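Cell surface protein (Faecalibacterium prausnitzii A2-165, PDB 4GT6) is of unknown function but, through the leucine-rich repeats of this extracellular portion, probably binds other proteins at the bacterial cell surface. Local coordinates at residues A[103-108]-A[120-125]; A[144-149]-A[168-173]; A[180-185]-A[202-207]; A[241-246]-A[264-269]. All coordinates share one frame; numbering follows the deposited sequence. Where two conformers were deposited one is given.

From the N terminus the four contacts follow in series along a curved leucine-rich-repeat solenoid; none encloses or crosses another. Contact 1 closes the short loop from strand 104-105 to the turn before strand 127-128. Contacts 2, 3 and 4 each close a loop of 16 to 18 intervening residues, roughly one coil. Contact 2 joins the turns after strands 141-143 and 164-166, its Pro-145 and Val-148 packing against backbone oxygens of contact 1. Contact 3, centred about 21 Å from the centre of contact 2, joins the loops leading into strands 186-189 and 209-212. Contact 4 joins those before strands 246-248 and 269-271, with Gln-241 probably hydrogen-bonded to Phe-205 and Leu-207 of contact 3.

Contact 1. Residues A[103-108]-A[120-125]; sequences KKIGRQ and PILDSV. With EDO (1,2-ethanediol), chain M.
Ile-105 and Lys-103 meet the turn at 120-125 in two ways, one apolar and one polar, within a coil of a leucine-rich-repeat solenoid. Ile-105 works through its outermost methyl. CD1 lies 3.8 Å from Ile-121 CD1 and equally far from Leu-122 CD1, and both partners cross the isoleucine at about a right angle, meeting it methyl to methyl. Val-125, deposited in two conformers, adds a less certain contact. The polar link is made by a folded lysine chain. CB of Lys-103 points away from the turn, but the chain doubles back: chi2 of -48° bends CD round and chi3 of -83° does the same for CE, which passes 3.3 Å from Ser-124 O. NZ then donates to Ser-124 O at 2.8 Å, in the plane of that carbonyl. A second shell sets both partners. Residues Leu-122 to Val-125 form a type I beta turn, overlapping a 3-10 segment in which Asp-123 N bonds to Pro-120 O, while Ser-124 OG is held by Ser-100 O. Ile-128 borders Ile-105 and Leu-122 from strand 127-128, and Ile-78 packs on Ile-121. An ethanediol, probably from the crystallisation liquor, donates from O2 to Asp-123 OD2 at 2.7 Å.

Contact 2. Residues A[144-149]-A[168-173]; sequences IPEGVT and PDSVTA
The carboxylate of Glu-146 lies with one face against Pro-168, whose CB sits 3.3 Å from Glu-146 CD, almost directly over that carbon. Its two oxygens, each met on its syn side, accept from consecutive amides: OE2 from Asp-169 N at 2.9 Å and OE1 from Ser-170 N at 3.2 Å. Both donors stand out of the carboxylate plane, by 25° and 18°, on the face that Pro-168 covers. Glu-146 has a second conformer, so this clasp may be only partly occupied. Next to the clasp, Ser-170 OG, set between its own N and carbonyl carbon (chi1 54°), accepts from Gly-147 N at 2.9 Å and donates to Val-148 O at 2.7 Å. An alanine at Ser-170 would probably leave Gly-147 N and Val-148 O without this shared mate and weaken the tie between the turns. Further along, Thr-172 N donates almost straight to Thr-149 O at 2.8 Å, and a water bridges that oxygen to Thr-172 OG1. The two bends differ in form, a type II turn at 145-148 and a type I turn at 168-171, yet they stack as corresponding corners of successive coils, the arrangement expected of a BspA-type leucine-rich-repeat solenoid.

Contact 3. Residues A[180-185]-A[202-207]; sequences TGTALT and SECFAL. With EDO (1,2-ethanediol), chain H; EDO (1,2-ethanediol), chain G.
Gly-181 and Glu-203 hold equivalent places in the loops of two successive leucine-rich-repeat coils, and both adopt positive phi. Backbone groups make the direct polar link between the loops. Gly-181 N donates to Ser-202 O at 3.0 Å with an N-H...O angle of 159°, and Gly-181 CA approaches Glu-203 O to 3.1 Å in a CA-H...O contact. Thr-185 CA makes a similar contact with Ala-206 O. Among side chains, Glu-203 lays CB beside the glycine, 3.8 Å from Gly-181 CA. Its CG is anti to the carbonyl carbon (chi1 -62°) and the chain runs on extended, to where OE2 accepts from O2 of one ethanediol at 2.6 Å. Ser-202 OG lies close to the same glycol oxygen, and Tyr-158 OH binds OE2 weakly. An alanine at Glu-203 would probably leave the glycol and Tyr-158 OH without this acceptor, though CB would still pack on Gly-181. A second ethanediol bridges the loops: its O2 donates to Thr-182 O at 2.9 Å and accepts from Phe-205 N at 3.1 Å. Both glycols probably come from the crystallisation liquor. Thr-182 OG1 stands 3.6 Å from Cys-204 SG but is bonded to Phe-179 O. The chemistry thus pairs main-chain N-H and C=O groups, directly at Gly-181 and Ser-202, with small side chains packed alongside, Thr-180 on Ser-202 and Ala-206 on Ala-183 O.

Contact 4. Residues A[241-246]-A[264-269]; sequences QREDPA and CAYLAS
Tyr-266 supplies the aromatic part of this contact, its ring lying against residues 241-243. Glu-243 CG stands over the centre of one face, 3.9 Å from the ring centroid and 13° off the normal, a CH-pi contact in which the two side chains run side by side in the same direction. At the ring edge, near its plane, Gln-241 OE1 comes 3.5 Å from Tyr-266 CE2, its amide turned 84° from the ring. A water joins OE1 to Tyr-266 OH, while Gln-241 NE2 reaches back to Phe-205 O. Among hydrogen bonds, Pro-245 O carries two: Ala-268 N donates at 2.7 Å and Ser-269 N at 2.9 Å, the latter nearly along the C=O axis. A further water accepts from Tyr-266 N and lies near Arg-242 O. The charged pair stays within one loop, Arg-242 NE bonding Asp-244 OD2 at 2.9 Å, with NH1 directed to Asp-221 O. Apolar packing is light, Pro-245 CB lying 4.5 Å from Ala-268 CB; Leu-267 CD1 touches backbone at Ala-246 C. Ala-246 CA also makes a CA-H...O contact with Ser-269 O. The loops lead into a parallel bridge between Ala-246 and Ser-269, consistent with successive coils of a BspA-type leucine-rich-repeat solenoid.

Contact 1. Residues A[103-108]-A[120-125]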
loop_
_atom_site.group_PDB
_atom_site.type_symbol
_atom_site.label_atom_id
_atom_site.label_comp_id
_atom_site.label_asym_id
_atom_site.label_seq_id
_atom_site.Cartn_x
_atom_site.Cartn_y
_atom_site.Cartn_z
ATOM N N LYS A 103 -15.609 -13.108 -12.471
ATOM C CA LYS A 103 -14.906 -13.968 -11.518
ATOM C C LYS A 103 -13.463 -13.560 -11.348
ATOM O O LYS A 103 -12.880 -13.821 -10.303
ATOM C CB LYS A 103 -14.946 -15.429 -11.995
ATOM C CG LYS A 103 -16.356 -16.040 -12.066
ATOM C CD LYS A 103 -17.199 -15.809 -10.814
ATOM C CE LYS A 103 -16.925 -16.788 -9.707
ATOM N NZ LYS A 103 -17.874 -16.605 -8.562
ATOM N N LYS A 104 -12.858 -12.992 -12.401
ATOM C CA LYS A 104 -11.427 -12.679 -12.381
ATOM C C LYS A 104 -11.178 -11.272 -12.891
ATOM O O LYS A 104 -11.752 -10.900 -13.911
ATOM C CB LYS A 104 -10.683 -13.697 -13.256
ATOM C CG LYS A 104 -9.166 -13.480 -13.332
ATOM C CD LYS A 104 -8.468 -14.662 -14.015
ATOM C CE LYS A 104 -6.972 -14.448 -14.045
ATOM N NZ LYS A 104 -6.245 -15.603 -14.645
ATOM N N ILE A 105 -10.345 -10.496 -12.176
ATOM C CA ILE A 105 -9.963 -9.139 -12.584
ATOM C C ILE A 105 -8.432 -9.130 -12.670
ATOM O O ILE A 105 -7.760 -9.504 -11.697
ATOM C CB ILE A 105 -10.542 -8.038 -11.634
ATOM C CG1 ILE A 105 -12.099 -8.023 -11.679
ATOM C CG2 ILE A 105 -9.983 -6.624 -12.007
ATOM C CD1 ILE A 105 -12.742 -7.137 -10.612
ATOM N N GLY A 106 -7.901 -8.756 -13.842
ATOM C CA GLY A 106 -6.469 -8.783 -14.128
ATOM C C GLY A 106 -5.665 -7.691 -13.450
ATOM O O GLY A 106 -6.225 -6.748 -12.879
ATOM N N ARG A 107 -4.318 -7.773 -13.580
ATOM C CA ARG A 107 -3.425 -6.780 -12.965
ATOM C C ARG A 107 -3.728 -5.401 -13.498
ATOM O O ARG A 107 -3.975 -5.281 -14.697
ATOM C CB ARG A 107 -1.947 -7.107 -13.340
ATOM C CG ARG A 107 -1.451 -8.451 -12.849
ATOM C CD ARG A 107 0.037 -8.615 -13.064
ATOM N NE ARG A 107 0.412 -8.571 -14.469
ATOM C CZ ARG A 107 1.670 -8.612 -14.897
ATOM N NH1 ARG A 107 2.674 -8.670 -14.028
ATOM N NH2 ARG A 107 1.933 -8.587 -16.192
ATOM N N GLN A 108 -3.681 -4.360 -12.644
ATOM C CA GLN A 108 -3.816 -2.958 -13.052
ATOM C C GLN A 108 -5.092 -2.698 -13.884
ATOM O O GLN A 108 -5.125 -1.730 -14.664
ATOM C CB GLN A 108 -2.564 -2.576 -13.872
ATOM C CG GLN A 108 -1.254 -2.668 -13.067
ATOM C CD GLN A 108 -0.061 -2.074 -13.798
ATOM O OE1 GLN A 108 -0.123 -1.711 -14.986
ATOM N NE2 GLN A 108 1.059 -1.948 -13.094
ATOM N N PRO A 120 -19.825 -2.413 -9.106
ATOM C CA PRO A 120 -20.524 -3.685 -8.757
ATOM C C PRO A 120 -19.875 -4.967 -9.295
ATOM O O PRO A 120 -20.245 -6.053 -8.878
ATOM C CB PRO A 120 -21.897 -3.522 -9.405
ATOM C CG PRO A 120 -21.676 -2.516 -10.537
ATOM C CD PRO A 120 -20.701 -1.539 -9.914
ATOM N N ILE A 121 -18.926 -4.860 -10.205
ATOM C CA ILE A 121 -18.211 -5.998 -10.789
ATOM C C ILE A 121 -17.452 -6.829 -9.704
ATOM O O ILE A 121 -17.026 -7.947 -9.981
ATOM C CB ILE A 121 -17.243 -5.520 -11.902
ATOM C CG1 ILE A 121 -16.269 -4.471 -11.372
ATOM C CG2 ILE A 121 -18.032 -4.991 -13.109
ATOM C CD1 ILE A 121 -14.995 -4.436 -12.051
ATOM N N LEU A 122 -17.299 -6.289 -8.481
ATOM C CA LEU A 122 -16.585 -6.951 -7.380
ATOM C C LEU A 122 -17.439 -7.972 -6.610
ATOM O O LEU A 122 -16.900 -8.813 -5.890
ATOM C CB LEU A 122 -16.119 -5.850 -6.426
ATOM C CG LEU A 122 -14.667 -5.852 -6.011
ATOM C CD1 LEU A 122 -13.730 -5.831 -7.211
ATOM C CD2 LEU A 122 -14.386 -4.700 -5.125
ATOM N N ASP A 123 -18.759 -7.909 -6.757
ATOM C CA ASP A 123 -19.715 -8.706 -5.988
ATOM C C ASP A 123 -19.529 -10.247 -6.029
ATOM O O ASP A 123 -19.834 -10.889 -5.028
ATOM C CB ASP A 123 -21.156 -8.330 -6.389
ATOM C CG ASP A 123 -21.517 -6.860 -6.135
ATOM O OD1 ASP A 123 -20.801 -6.191 -5.346
ATOM O OD2 ASP A 123 -22.485 -6.373 -6.752
ATOM N N SER A 124 -19.057 -10.851 -7.139
ATOM C CA SER A 124 -18.904 -12.318 -7.175
ATOM C C SER A 124 -17.494 -12.762 -7.661
ATOM O O SER A 124 -17.315 -13.896 -8.106
ATOM C CB SER A 124 -19.991 -12.948 -8.044
ATOM O OG SER A 124 -19.866 -12.512 -9.387
ATOM N N VAL A 125 -16.515 -11.885 -7.508
ATOM C CA VAL A 125 -15.137 -12.119 -7.921
ATOM C C VAL A 125 -14.459 -13.162 -7.001
ATOM O O VAL A 125 -14.778 -13.236 -5.809
ATOM C CB VAL A 125 -14.372 -10.765 -7.966
ATOM C CG1 VAL A 125 -13.986 -10.256 -6.571
ATOM C CG2 VAL A 125 -13.167 -10.835 -8.886
HETATM C C1 EDO M . -24.660 -5.441 -10.532
HETATM O O1 EDO M . -25.938 -4.970 -10.941
HETATM C C2 EDO M . -24.724 -6.365 -9.292
HETATM O O2 EDO M . -23.508 -7.112 -9.138
#

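Contact 2. Residues A[144-149]-A[168-173]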
loop_
_atom_site.group_PDB
_atom_site.type_symbol
_atom_site.label_atom_id
_atom_site.label_comp_id
_atom_site.label_asym_id
_atom_site.label_seq_id
_atom_site.Cartn_x
_atom_site.Cartn_y
_atom_site.Cartn_z
ATOM N N ILE A 144 -14.774 -7.118 -0.142
ATOM C CA ILE A 144 -14.149 -8.219 -0.873
ATOM C C ILE A 144 -14.967 -9.469 -0.544
ATOM O O ILE A 144 -15.127 -9.788 0.637
ATOM C CB ILE A 144 -12.631 -8.345 -0.551
ATOM C CG1 ILE A 144 -11.841 -7.064 -0.954
ATOM C CG2 ILE A 144 -12.016 -9.599 -1.180
ATOM C CD1 ILE A 144 -11.864 -6.651 -2.521
ATOM N N PRO A 145 -15.557 -10.156 -1.550
ATOM C CA PRO A 145 -16.414 -11.313 -1.240
ATOM C C PRO A 145 -15.685 -12.578 -0.832
ATOM O O PRO A 145 -14.515 -12.765 -1.177
ATOM C CB PRO A 145 -17.147 -11.574 -2.565
ATOM C CG PRO A 145 -16.194 -11.133 -3.597
ATOM C CD PRO A 145 -15.512 -9.912 -3.013
ATOM N N GLU A 146 -16.424 -13.461 -0.110
ATOM C CA GLU A 146 -15.911 -14.765 0.302
ATOM C C GLU A 146 -15.513 -15.535 -0.965
ATOM O O GLU A 146 -16.227 -15.495 -1.960
ATOM C CB GLU A 146 -16.951 -15.527 1.164
ATOM C CG GLU A 146 -17.203 -14.909 2.544
ATOM C CD GLU A 146 -16.109 -15.036 3.597
ATOM O OE1 GLU A 146 -15.114 -15.752 3.341
ATOM O OE2 GLU A 146 -16.228 -14.389 4.665
ATOM N N GLY A 147 -14.344 -16.162 -0.942
ATOM C CA GLY A 147 -13.847 -16.867 -2.121
ATOM C C GLY A 147 -12.554 -16.252 -2.622
ATOM O O GLY A 147 -11.738 -16.943 -3.239
ATOM N N VAL A 148 -12.331 -14.952 -2.326
ATOM C CA VAL A 148 -11.060 -14.296 -2.633
ATOM C C VAL A 148 -10.046 -14.768 -1.565
ATOM O O VAL A 148 -10.340 -14.658 -0.376
ATOM C CB VAL A 148 -11.180 -12.761 -2.692
ATOM C CG1 VAL A 148 -9.789 -12.129 -2.836
ATOM C CG2 VAL A 148 -12.080 -12.324 -3.866
ATOM N N THR A 149 -8.892 -15.317 -1.978
ATOM C CA THR A 149 -7.948 -15.898 -0.992
ATOM C C THR A 149 -6.754 -15.005 -0.674
ATOM O O THR A 149 -5.981 -15.324 0.234
ATOM C CB THR A 149 -7.500 -17.303 -1.429
ATOM O OG1 THR A 149 -6.924 -17.219 -2.743
ATOM C CG2 THR A 149 -8.672 -18.304 -1.426
ATOM N N PRO A 168 -12.944 -10.888 3.596
ATOM C CA PRO A 168 -13.644 -12.129 3.954
ATOM C C PRO A 168 -12.772 -13.101 4.736
ATOM O O PRO A 168 -11.548 -12.987 4.725
ATOM C CB PRO A 168 -13.974 -12.717 2.579
ATOM C CG PRO A 168 -12.846 -12.309 1.722
ATOM C CD PRO A 168 -12.448 -10.934 2.204
ATOM N N ASP A 169 -13.409 -14.117 5.341
ATOM C CA ASP A 169 -12.719 -15.165 6.092
ATOM C C ASP A 169 -11.736 -15.958 5.209
ATOM O O ASP A 169 -10.743 -16.476 5.710
ATOM C CB ASP A 169 -13.767 -16.112 6.702
ATOM C CG ASP A 169 -14.695 -15.480 7.742
ATOM O OD1 ASP A 169 -14.377 -14.370 8.240
ATOM O OD2 ASP A 169 -15.718 -16.114 8.089
ATOM N N SER A 170 -11.977 -16.003 3.874
ATOM C CA SER A 170 -11.136 -16.775 2.959
ATOM C C SER A 170 -9.753 -16.136 2.696
ATOM O O SER A 170 -8.877 -16.816 2.163
ATOM C CB SER A 170 -11.874 -17.002 1.636
ATOM O OG SER A 170 -12.334 -15.784 1.070
ATOM N N VAL A 171 -9.538 -14.849 3.071
ATOM C CA VAL A 171 -8.262 -14.188 2.781
ATOM C C VAL A 171 -7.147 -14.764 3.684
ATOM O O VAL A 171 -7.283 -14.778 4.915
ATOM C CB VAL A 171 -8.378 -12.636 2.866
ATOM C CG1 VAL A 171 -7.001 -11.969 3.008
ATOM C CG2 VAL A 171 -9.081 -12.092 1.626
ATOM N N THR A 172 -6.062 -15.246 3.056
ATOM C CA THR A 172 -4.918 -15.792 3.803
ATOM C C THR A 172 -3.699 -14.873 3.727
ATOM O O THR A 172 -2.718 -15.105 4.448
ATOM C CB THR A 172 -4.529 -17.201 3.316
ATOM O OG1 THR A 172 -3.882 -17.101 2.043
ATOM C CG2 THR A 172 -5.713 -18.157 3.267
ATOM N N ALA A 173 -3.723 -13.886 2.817
ATOM C CA ALA A 173 -2.586 -12.985 2.655
ATOM C C ALA A 173 -3.019 -11.613 2.246
ATOM O O ALA A 173 -3.939 -11.465 1.445
ATOM C CB ALA A 173 -1.586 -13.536 1.628
HETATM O O HOH W 1 -3.698 -17.368 -0.725
#

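Contact 3. Residues A[180-185]-A[202-207]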
loop_
_atom_site.group_PDB
_atom_site.type_symbol
_atom_site.label_atom_id
_atom_site.label_comp_id
_atom_site.label_asym_id
_atom_site.label_seq_id
_atom_site.Cartn_x
_atom_site.Cartn_y
_atom_site.Cartn_z
ATOM N N THR A 180 -1.595 0.865 1.127
ATOM C CA THR A 180 -0.754 2.061 1.321
ATOM C C THR A 180 -1.520 3.344 0.974
ATOM O O THR A 180 -2.154 3.415 -0.081
ATOM C CB THR A 180 0.510 1.988 0.432
ATOM O OG1 THR A 180 1.305 0.890 0.821
ATOM C CG2 THR A 180 1.361 3.252 0.502
ATOM N N GLY A 181 -1.463 4.338 1.859
ATOM C CA GLY A 181 -2.022 5.654 1.570
ATOM C C GLY A 181 -3.529 5.776 1.521
ATOM O O GLY A 181 -4.034 6.806 1.070
ATOM N N THR A 182 -4.253 4.768 2.023
ATOM C CA THR A 182 -5.715 4.793 2.040
ATOM C C THR A 182 -6.237 5.599 3.239
ATOM O O THR A 182 -5.480 5.931 4.153
ATOM C CB THR A 182 -6.294 3.366 2.024
ATOM O OG1 THR A 182 -5.845 2.670 3.187
ATOM C CG2 THR A 182 -5.930 2.604 0.750
ATOM N N ALA A 183 -7.539 5.880 3.243
ATOM C CA ALA A 183 -8.185 6.657 4.306
ATOM C C ALA A 183 -8.811 5.747 5.367
ATOM O O ALA A 183 -9.714 6.204 6.079
ATOM C CB ALA A 183 -9.260 7.561 3.697
ATOM N N LEU A 184 -8.347 4.468 5.487
ATOM C CA LEU A 184 -8.937 3.514 6.446
ATOM C C LEU A 184 -8.980 4.082 7.864
ATOM O O LEU A 184 -7.949 4.545 8.355
ATOM C CB LEU A 184 -8.113 2.206 6.468
ATOM C CG LEU A 184 -8.167 1.346 5.205
ATOM C CD1 LEU A 184 -7.203 0.164 5.347
ATOM C CD2 LEU A 184 -9.618 0.854 4.931
ATOM N N THR A 185 -10.157 4.070 8.504
ATOM C CA THR A 185 -10.291 4.561 9.891
ATOM C C THR A 185 -10.155 3.370 10.853
ATOM O O THR A 185 -9.880 3.534 12.043
ATOM C CB THR A 185 -11.628 5.313 10.061
ATOM O OG1 THR A 185 -12.687 4.497 9.538
ATOM C CG2 THR A 185 -11.634 6.628 9.307
ATOM N N SER A 202 1.192 1.080 5.252
ATOM C CA SER A 202 1.990 2.307 5.352
ATOM C C SER A 202 1.145 3.511 4.886
ATOM O O SER A 202 0.168 3.340 4.139
ATOM C CB SER A 202 3.270 2.198 4.532
ATOM O OG SER A 202 2.961 2.129 3.142
ATOM N N GLU A 203 1.437 4.710 5.438
ATOM C CA GLU A 203 0.724 5.949 5.086
ATOM C C GLU A 203 -0.819 5.857 5.290
ATOM O O GLU A 203 -1.574 6.454 4.538
ATOM C CB GLU A 203 1.053 6.364 3.625
ATOM C CG GLU A 203 2.525 6.669 3.401
ATOM C CD GLU A 203 2.791 7.049 1.955
ATOM O OE1 GLU A 203 2.359 8.147 1.548
ATOM O OE2 GLU A 203 3.344 6.217 1.209
ATOM N N CYS A 204 -1.284 5.114 6.301
ATOM C CA CYS A 204 -2.714 5.071 6.598
ATOM C C CYS A 204 -2.971 6.146 7.653
ATOM O O CYS A 204 -3.079 5.875 8.851
ATOM C CB CYS A 204 -3.148 3.683 7.041
ATOM S SG CYS A 204 -3.239 2.494 5.671
ATOM N N PHE A 205 -3.048 7.390 7.176
ATOM C CA PHE A 205 -3.107 8.596 8.022
ATOM C C PHE A 205 -4.323 8.715 8.942
ATOM O O PHE A 205 -4.234 9.430 9.940
ATOM C CB PHE A 205 -3.039 9.871 7.159
ATOM C CG PHE A 205 -1.874 9.994 6.196
ATOM C CD1 PHE A 205 -0.656 9.357 6.455
ATOM C CD2 PHE A 205 -1.968 10.799 5.062
ATOM C CE1 PHE A 205 0.417 9.476 5.566
ATOM C CE2 PHE A 205 -0.893 10.906 4.165
ATOM C CZ PHE A 205 0.288 10.246 4.423
ATOM N N ALA A 206 -5.451 8.083 8.597
ATOM C CA ALA A 206 -6.711 8.199 9.360
ATOM C C ALA A 206 -6.987 7.003 10.283
ATOM O O ALA A 206 -8.047 6.959 10.908
ATOM C CB ALA A 206 -7.882 8.345 8.383
ATOM N N LEU A 207 -6.071 6.036 10.357
ATOM C CA LEU A 207 -6.312 4.813 11.111
ATOM C C LEU A 207 -6.367 5.029 12.633
ATOM O O LEU A 207 -5.422 5.573 13.208
ATOM C CB LEU A 207 -5.226 3.790 10.766
ATOM C CG LEU A 207 -5.436 2.396 11.312
ATOM C CD1 LEU A 207 -6.691 1.748 10.708
ATOM C CD2 LEU A 207 -4.211 1.549 11.030
HETATM C C1 EDO H . -6.370 9.766 4.385
HETATM O O1 EDO H . -6.030 10.625 5.437
HETATM C C2 EDO H . -5.103 9.266 3.662
HETATM O O2 EDO H . -4.227 8.544 4.546
HETATM C C1 EDO G . 6.686 4.412 1.184
HETATM O O1 EDO G . 6.912 3.170 0.536
HETATM C C2 EDO G . 5.654 4.191 2.316
HETATM O O2 EDO G . 4.404 3.860 1.765
#

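Contact 4. Residues A[241-246]-A[264-269]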
loop_
_atom_site.group_PDB
_atom_site.type_symbol
_atom_site.label_atom_id
_atom_site.label_comp_id
_atom_site.label_asym_id
_atom_site.label_seq_id
_atom_site.Cartn_x
_atom_site.Cartn_y
_atom_site.Cartn_z
ATOM N N GLN A 241 -3.920 7.782 14.160
ATOM C CA GLN A 241 -4.852 8.660 14.862
ATOM C C GLN A 241 -5.031 8.287 16.340
ATOM O O GLN A 241 -5.816 8.938 17.039
ATOM C CB GLN A 241 -6.207 8.712 14.123
ATOM C CG GLN A 241 -6.101 9.436 12.778
ATOM C CD GLN A 241 -5.733 10.896 12.930
ATOM O OE1 GLN A 241 -6.224 11.598 13.810
ATOM N NE2 GLN A 241 -4.870 11.387 12.079
ATOM N N ARG A 242 -4.249 7.318 16.850
ATOM C CA ARG A 242 -4.306 6.961 18.282
ATOM C C ARG A 242 -3.872 8.180 19.109
ATOM O O ARG A 242 -2.793 8.739 18.886
ATOM C CB ARG A 242 -3.432 5.742 18.550
ATOM C CG ARG A 242 -3.512 5.275 19.970
ATOM C CD ARG A 242 -2.991 3.877 20.049
ATOM N NE ARG A 242 -2.856 3.476 21.448
ATOM C CZ ARG A 242 -2.589 2.235 21.815
ATOM N NH1 ARG A 242 -2.409 1.293 20.902
ATOM N NH2 ARG A 242 -2.514 1.920 23.100
ATOM N N GLU A 243 -4.712 8.599 20.059
ATOM C CA GLU A 243 -4.480 9.854 20.786
ATOM C C GLU A 243 -3.524 9.807 21.991
ATOM O O GLU A 243 -3.190 10.867 22.525
ATOM C CB GLU A 243 -5.823 10.447 21.226
ATOM C CG GLU A 243 -6.663 10.843 20.016
ATOM C CD GLU A 243 -7.962 11.578 20.287
ATOM O OE1 GLU A 243 -8.093 12.190 21.370
ATOM O OE2 GLU A 243 -8.813 11.616 19.371
ATOM N N ASP A 244 -3.070 8.624 22.420
ATOM C CA ASP A 244 -2.179 8.548 23.591
ATOM C C ASP A 244 -0.872 9.308 23.378
ATOM O O ASP A 244 -0.191 9.076 22.386
ATOM C CB ASP A 244 -1.869 7.085 23.939
ATOM C CG ASP A 244 -3.135 6.294 24.180
ATOM O OD1 ASP A 244 -3.738 6.458 25.262
ATOM O OD2 ASP A 244 -3.610 5.655 23.236
ATOM N N PRO A 245 -0.493 10.205 24.308
ATOM C CA PRO A 245 0.770 10.941 24.135
ATOM C C PRO A 245 1.993 10.037 24.237
ATOM O O PRO A 245 3.023 10.400 23.705
ATOM C CB PRO A 245 0.761 11.959 25.291
ATOM C CG PRO A 245 -0.638 12.006 25.760
ATOM C CD PRO A 245 -1.207 10.651 25.523
ATOM N N ALA A 246 1.896 8.890 24.939
ATOM C CA ALA A 246 3.050 8.006 25.112
ATOM C C ALA A 246 2.729 6.567 24.731
ATOM O O ALA A 246 1.594 6.102 24.904
ATOM C CB ALA A 246 3.530 8.045 26.556
ATOM N N CYS A 264 2.080 9.587 12.831
ATOM C CA CYS A 264 1.308 9.621 14.086
ATOM C C CYS A 264 1.026 11.073 14.449
ATOM O O CYS A 264 1.961 11.840 14.672
ATOM C CB CYS A 264 2.046 8.908 15.207
ATOM S SG CYS A 264 2.171 7.130 14.961
ATOM N N ALA A 265 -0.240 11.454 14.474
ATOM C CA ALA A 265 -0.640 12.837 14.739
ATOM C C ALA A 265 -0.466 13.257 16.220
ATOM O O ALA A 265 -0.299 14.447 16.487
ATOM C CB ALA A 265 -2.097 13.032 14.330
ATOM N N TYR A 266 -0.525 12.299 17.166
ATOM C CA TYR A 266 -0.551 12.620 18.601
ATOM C C TYR A 266 0.608 12.072 19.412
ATOM O O TYR A 266 0.864 12.590 20.508
ATOM C CB TYR A 266 -1.859 12.094 19.227
ATOM C CG TYR A 266 -3.110 12.650 18.575
ATOM C CD1 TYR A 266 -3.636 13.879 18.965
ATOM C CD2 TYR A 266 -3.774 11.942 17.575
ATOM C CE1 TYR A 266 -4.774 14.408 18.353
ATOM C CE2 TYR A 266 -4.922 12.458 16.959
ATOM C CZ TYR A 266 -5.418 13.690 17.355
ATOM O OH TYR A 266 -6.552 14.204 16.774
ATOM N N LEU A 267 1.244 10.991 18.949
ATOM C CA LEU A 267 2.323 10.337 19.700
ATOM C C LEU A 267 3.463 11.309 20.004
ATOM O O LEU A 267 4.077 11.850 19.078
ATOM C CB LEU A 267 2.835 9.118 18.919
ATOM C CG LEU A 267 3.850 8.212 19.659
ATOM C CD1 LEU A 267 3.224 7.552 20.901
ATOM C CD2 LEU A 267 4.381 7.149 18.742
ATOM N N ALA A 268 3.729 11.544 21.309
ATOM C CA ALA A 268 4.756 12.505 21.752
ATOM C C ALA A 268 5.993 11.821 22.347
ATOM O O ALA A 268 7.078 12.406 22.349
ATOM C CB ALA A 268 4.161 13.469 22.784
ATOM N N SER A 269 5.832 10.591 22.851
ATOM C CA SER A 269 6.925 9.885 23.503
ATOM C C SER A 269 6.883 8.412 23.153
ATOM O O SER A 269 5.830 7.809 23.260
ATOM C CB SER A 269 6.802 10.060 25.018
ATOM O OG SER A 269 7.813 9.343 25.709
HETATM O O HOH W 2 -8.279 12.260 15.150
HETATM O O HOH W 3 -0.846 9.348 17.003
#